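Local coordinates for protein carbonic anhydrase (Neosartorya fumigata, PDB 7COI) that probably catalyses the reversible hydration of carbon dioxide to hydrogencarbonate and a proton, as a zinc-dependent beta-class carbonic anhydrase, at residues N142-A150 and N227-K238. Numbering follows the deposited sequence.
Sequences NIANVIHPA and NVKEGLKALTQK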
loop_
_atom_site.group_PDB
_atom_site.type_symbol
_atom_site.label_atom_id
_atom_site.label_comp_id
_atom_site.label_asym_id
_atom_site.label_seq_id
_atom_site.Cartn_x
_atom_site.Cartn_y
_atom_site.Cartn_z
ATOM N N ASN A 142 12.196 8.782 -1.420
ATOM C CA ASN A 142 11.052 8.674 -0.497
ATOM C C ASN A 142 11.547 9.119 0.881
ATOM O O ASN A 142 12.765 9.453 1.031
ATOM C CB ASN A 142 10.409 7.279 -0.544
ATOM C CG ASN A 142 11.296 6.199 0.043
ATOM O OD1 ASN A 142 12.225 6.514 0.789
ATOM N ND2 ASN A 142 11.024 4.936 -0.304
ATOM N N ILE A 143 10.668 9.115 1.870
ATOM C CA ILE A 143 11.073 9.515 3.250
ATOM C C ILE A 143 12.053 8.478 3.833
ATOM O O ILE A 143 11.665 7.304 4.053
ATOM C CB ILE A 143 9.879 9.740 4.171
ATOM C CG1 ILE A 143 8.989 10.878 3.664
ATOM C CG2 ILE A 143 10.387 10.013 5.587
ATOM C CD1 ILE A 143 9.677 12.223 3.495
ATOM N N ALA A 144 13.294 8.907 4.061
ATOM C CA ALA A 144 14.366 8.122 4.716
ATOM C C ALA A 144 14.735 6.881 3.909
ATOM O O ALA A 144 15.267 5.919 4.504
ATOM C CB ALA A 144 13.926 7.718 6.102
ATOM N N ASN A 145 14.579 6.913 2.580
ATOM C CA ASN A 145 15.117 5.841 1.695
ATOM C C ASN A 145 14.708 4.480 2.292
ATOM O O ASN A 145 15.523 3.550 2.274
ATOM C CB ASN A 145 16.637 6.006 1.456
ATOM C CG ASN A 145 17.511 6.201 2.692
ATOM O OD1 ASN A 145 17.679 7.316 3.156
ATOM N ND2 ASN A 145 18.098 5.118 3.199
ATOM N N VAL A 146 13.445 4.323 2.697
ATOM C CA VAL A 146 12.938 3.084 3.351
ATOM C C VAL A 146 12.432 2.137 2.271
ATOM O O VAL A 146 11.694 2.565 1.372
ATOM C CB VAL A 146 11.844 3.393 4.389
ATOM C CG1 VAL A 146 11.209 2.130 4.956
ATOM C CG2 VAL A 146 12.402 4.234 5.507
ATOM N N ILE A 147 12.843 0.876 2.350
ATOM C CA ILE A 147 12.308 -0.203 1.483
ATOM C C ILE A 147 11.346 -1.044 2.298
ATOM O O ILE A 147 11.803 -1.929 3.051
ATOM C CB ILE A 147 13.419 -1.057 0.846
ATOM C CG1 ILE A 147 14.504 -0.179 0.217
ATOM C CG2 ILE A 147 12.825 -2.045 -0.139
ATOM C CD1 ILE A 147 15.082 -0.708 -1.057
ATOM N N HIS A 148 10.046 -0.788 2.158
ATOM C CA HIS A 148 8.993 -1.698 2.649
ATOM C C HIS A 148 8.919 -2.813 1.628
ATOM O O HIS A 148 8.726 -2.525 0.456
ATOM C CB HIS A 148 7.637 -0.998 2.747
ATOM C CG HIS A 148 7.576 0.058 3.794
ATOM N ND1 HIS A 148 7.030 -0.179 5.028
ATOM C CD2 HIS A 148 7.915 1.368 3.759
ATOM C CE1 HIS A 148 7.074 0.952 5.719
ATOM N NE2 HIS A 148 7.599 1.897 4.976
ATOM N N PRO A 149 9.061 -4.089 2.033
ATOM C CA PRO A 149 9.079 -5.190 1.074
ATOM C C PRO A 149 7.918 -5.188 0.075
ATOM O O PRO A 149 8.168 -5.427 -1.079
ATOM C CB PRO A 149 8.983 -6.428 1.983
ATOM C CG PRO A 149 9.644 -5.994 3.271
ATOM C CD PRO A 149 9.246 -4.540 3.430
ATOM N N ALA A 150 6.706 -4.907 0.524
ATOM C CA ALA A 150 5.505 -4.984 -0.336
ATOM C C ALA A 150 5.024 -3.600 -0.800
ATOM O O ALA A 150 3.910 -3.530 -1.344
ATOM C CB ALA A 150 4.426 -5.715 0.410
ATOM N N ASN A 227 19.535 1.203 8.465
ATOM C CA ASN A 227 18.398 1.312 7.505
ATOM C C ASN A 227 18.875 1.010 6.090
ATOM O O ASN A 227 18.156 0.294 5.330
ATOM C CB ASN A 227 17.735 2.676 7.639
ATOM C CG ASN A 227 16.540 2.810 6.729
ATOM O OD1 ASN A 227 15.698 1.913 6.711
ATOM N ND2 ASN A 227 16.505 3.898 5.955
ATOM N N VAL A 228 20.046 1.528 5.687
ATOM C CA VAL A 228 20.593 1.245 4.335
ATOM C C VAL A 228 20.854 -0.259 4.259
ATOM O O VAL A 228 20.500 -0.876 3.266
ATOM C CB VAL A 228 21.863 2.073 4.041
ATOM C CG1 VAL A 228 22.560 1.573 2.789
ATOM C CG2 VAL A 228 21.543 3.573 3.935
ATOM N N LYS A 229 21.454 -0.844 5.282
ATOM C CA LYS A 229 21.814 -2.293 5.214
ATOM C C LYS A 229 20.547 -3.151 5.141
ATOM O O LYS A 229 20.513 -4.114 4.384
ATOM C CB LYS A 229 22.703 -2.632 6.405
ATOM C CG LYS A 229 24.121 -2.107 6.278
ATOM C CD LYS A 229 24.877 -2.157 7.599
ATOM C CE LYS A 229 26.276 -1.582 7.515
ATOM N NZ LYS A 229 26.889 -1.420 8.855
ATOM N N GLU A 230 19.528 -2.824 5.921
ATOM C CA GLU A 230 18.233 -3.536 5.935
ATOM C C GLU A 230 17.560 -3.352 4.574
ATOM O O GLU A 230 16.957 -4.336 4.060
ATOM C CB GLU A 230 17.354 -3.048 7.092
ATOM C CG GLU A 230 16.173 -3.976 7.356
ATOM C CD GLU A 230 16.561 -5.390 7.796
ATOM O OE1 GLU A 230 17.705 -5.549 8.306
ATOM O OE2 GLU A 230 15.719 -6.317 7.622
ATOM N N GLY A 231 17.688 -2.171 3.963
ATOM C CA GLY A 231 17.104 -1.918 2.629
ATOM C C GLY A 231 17.781 -2.777 1.590
ATOM O O GLY A 231 17.106 -3.267 0.708
ATOM N N LEU A 232 19.098 -3.003 1.683
ATOM C CA LEU A 232 19.817 -3.852 0.700
ATOM C C LEU A 232 19.337 -5.301 0.851
ATOM O O LEU A 232 19.212 -5.992 -0.152
ATOM C CB LEU A 232 21.331 -3.765 0.929
ATOM C CG LEU A 232 22.009 -2.455 0.555
ATOM C CD1 LEU A 232 23.442 -2.440 1.061
ATOM C CD2 LEU A 232 21.976 -2.178 -0.927
ATOM N N LYS A 233 19.040 -5.730 2.075
ATOM C CA LYS A 233 18.494 -7.079 2.338
ATOM C C LYS A 233 17.105 -7.153 1.701
ATOM O O LYS A 233 16.861 -8.071 0.927
ATOM C CB LYS A 233 18.538 -7.376 3.832
ATOM C CG LYS A 233 17.882 -8.689 4.235
ATOM C CD LYS A 233 18.139 -9.038 5.685
ATOM C CE LYS A 233 17.509 -10.351 6.083
ATOM N NZ LYS A 233 17.731 -10.633 7.513
ATOM N N ALA A 234 16.238 -6.171 1.958
ATOM C CA ALA A 234 14.872 -6.139 1.393
ATOM C C ALA A 234 14.947 -6.133 -0.128
ATOM O O ALA A 234 14.131 -6.790 -0.780
ATOM C CB ALA A 234 14.132 -4.939 1.920
ATOM N N LEU A 235 15.895 -5.380 -0.695
ATOM C CA LEU A 235 16.066 -5.240 -2.156
ATOM C C LEU A 235 16.381 -6.616 -2.741
ATOM O O LEU A 235 15.816 -6.942 -3.787
ATOM C CB LEU A 235 17.205 -4.235 -2.395
ATOM C CG LEU A 235 17.675 -4.074 -3.819
ATOM C CD1 LEU A 235 16.574 -3.440 -4.673
ATOM C CD2 LEU A 235 18.926 -3.193 -3.826
ATOM N N THR A 236 17.237 -7.406 -2.078
ATOM C CA THR A 236 17.643 -8.737 -2.582
ATOM C C THR A 236 16.590 -9.812 -2.297
ATOM O O THR A 236 16.706 -10.873 -2.916
ATOM C CB THR A 236 19.029 -9.126 -2.051
ATOM O OG1 THR A 236 19.026 -9.155 -0.629
ATOM C CG2 THR A 236 20.106 -8.172 -2.512
ATOM N N GLN A 237 15.586 -9.551 -1.458
ATOM C CA GLN A 237 14.429 -10.461 -1.210
ATOM C C GLN A 237 13.363 -10.233 -2.276
ATOM O O GLN A 237 12.177 -10.104 -1.943
ATOM C CB GLN A 237 13.892 -10.285 0.200
ATOM C CG GLN A 237 14.884 -10.771 1.247
ATOM C CD GLN A 237 14.421 -10.551 2.668
ATOM O OE1 GLN A 237 13.781 -9.555 2.979
ATOM N NE2 GLN A 237 14.768 -11.474 3.556
ATOM N N LYS A 238 13.810 -10.091 -3.511
ATOM C CA LYS A 238 12.961 -9.859 -4.688
ATOM C C LYS A 238 13.539 -10.723 -5.792
ATOM O O LYS A 238 14.743 -10.563 -6.098
ATOM C CB LYS A 238 12.973 -8.394 -5.093
ATOM C CG LYS A 238 12.390 -7.459 -4.047
ATOM C CD LYS A 238 12.331 -6.015 -4.522
ATOM C CE LYS A 238 11.980 -5.070 -3.381
ATOM N NZ LYS A 238 10.653 -5.396 -2.811
HETATM O O HOH W 1 19.055 5.430 5.971
HETATM O O HOH W 2 16.963 1.566 3.080
HETATM O O HOH W 3 14.621 0.218 4.409
HETATM O O HOH W 4 9.844 -2.718 -1.984
#
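N227 reaches from helix 216-236 to the loop that follows strand 137-142, its ND2 lying 2.8 Å from A144 O in a weak, bent hydrogen bond (122° at the hydrogen). The N145 amide crosses beside it, its plane turned 41° from that of N227, and water 1 accepts from ND2 of both residues. Two further waters extend the polar seam: water 2 donates to N145 O (2.6 Å) and N227 O, while water 3 accepts from I147 N and donates to N227 OD1. With CG anti to the backbone N (chi1 -177°), the N227 amide points across to the loop, ND2 toward A144 O and water 1 and OD1 toward water 3.

Further along the helix the contact turns apolar. I147 lays CG1 against G231 CA at 3.9 Å, where the helix has no side chain, and CG2 meets A234 CB at 3.8 Å; I172 of strand 169-175 also packs on I147. Past the helix end, K238 NZ donates to water 4, which also lies 2.7 Å from H148 O.

Behind this first shell, N142 pins the loop through OD1 to V146 N and ND2 to V146 O. The one direct hydrogen bond across is weak, and waters carry most of the polar link between the helix and a loop whose A144 and N145 lie beside the zinc ligands C178 and C119.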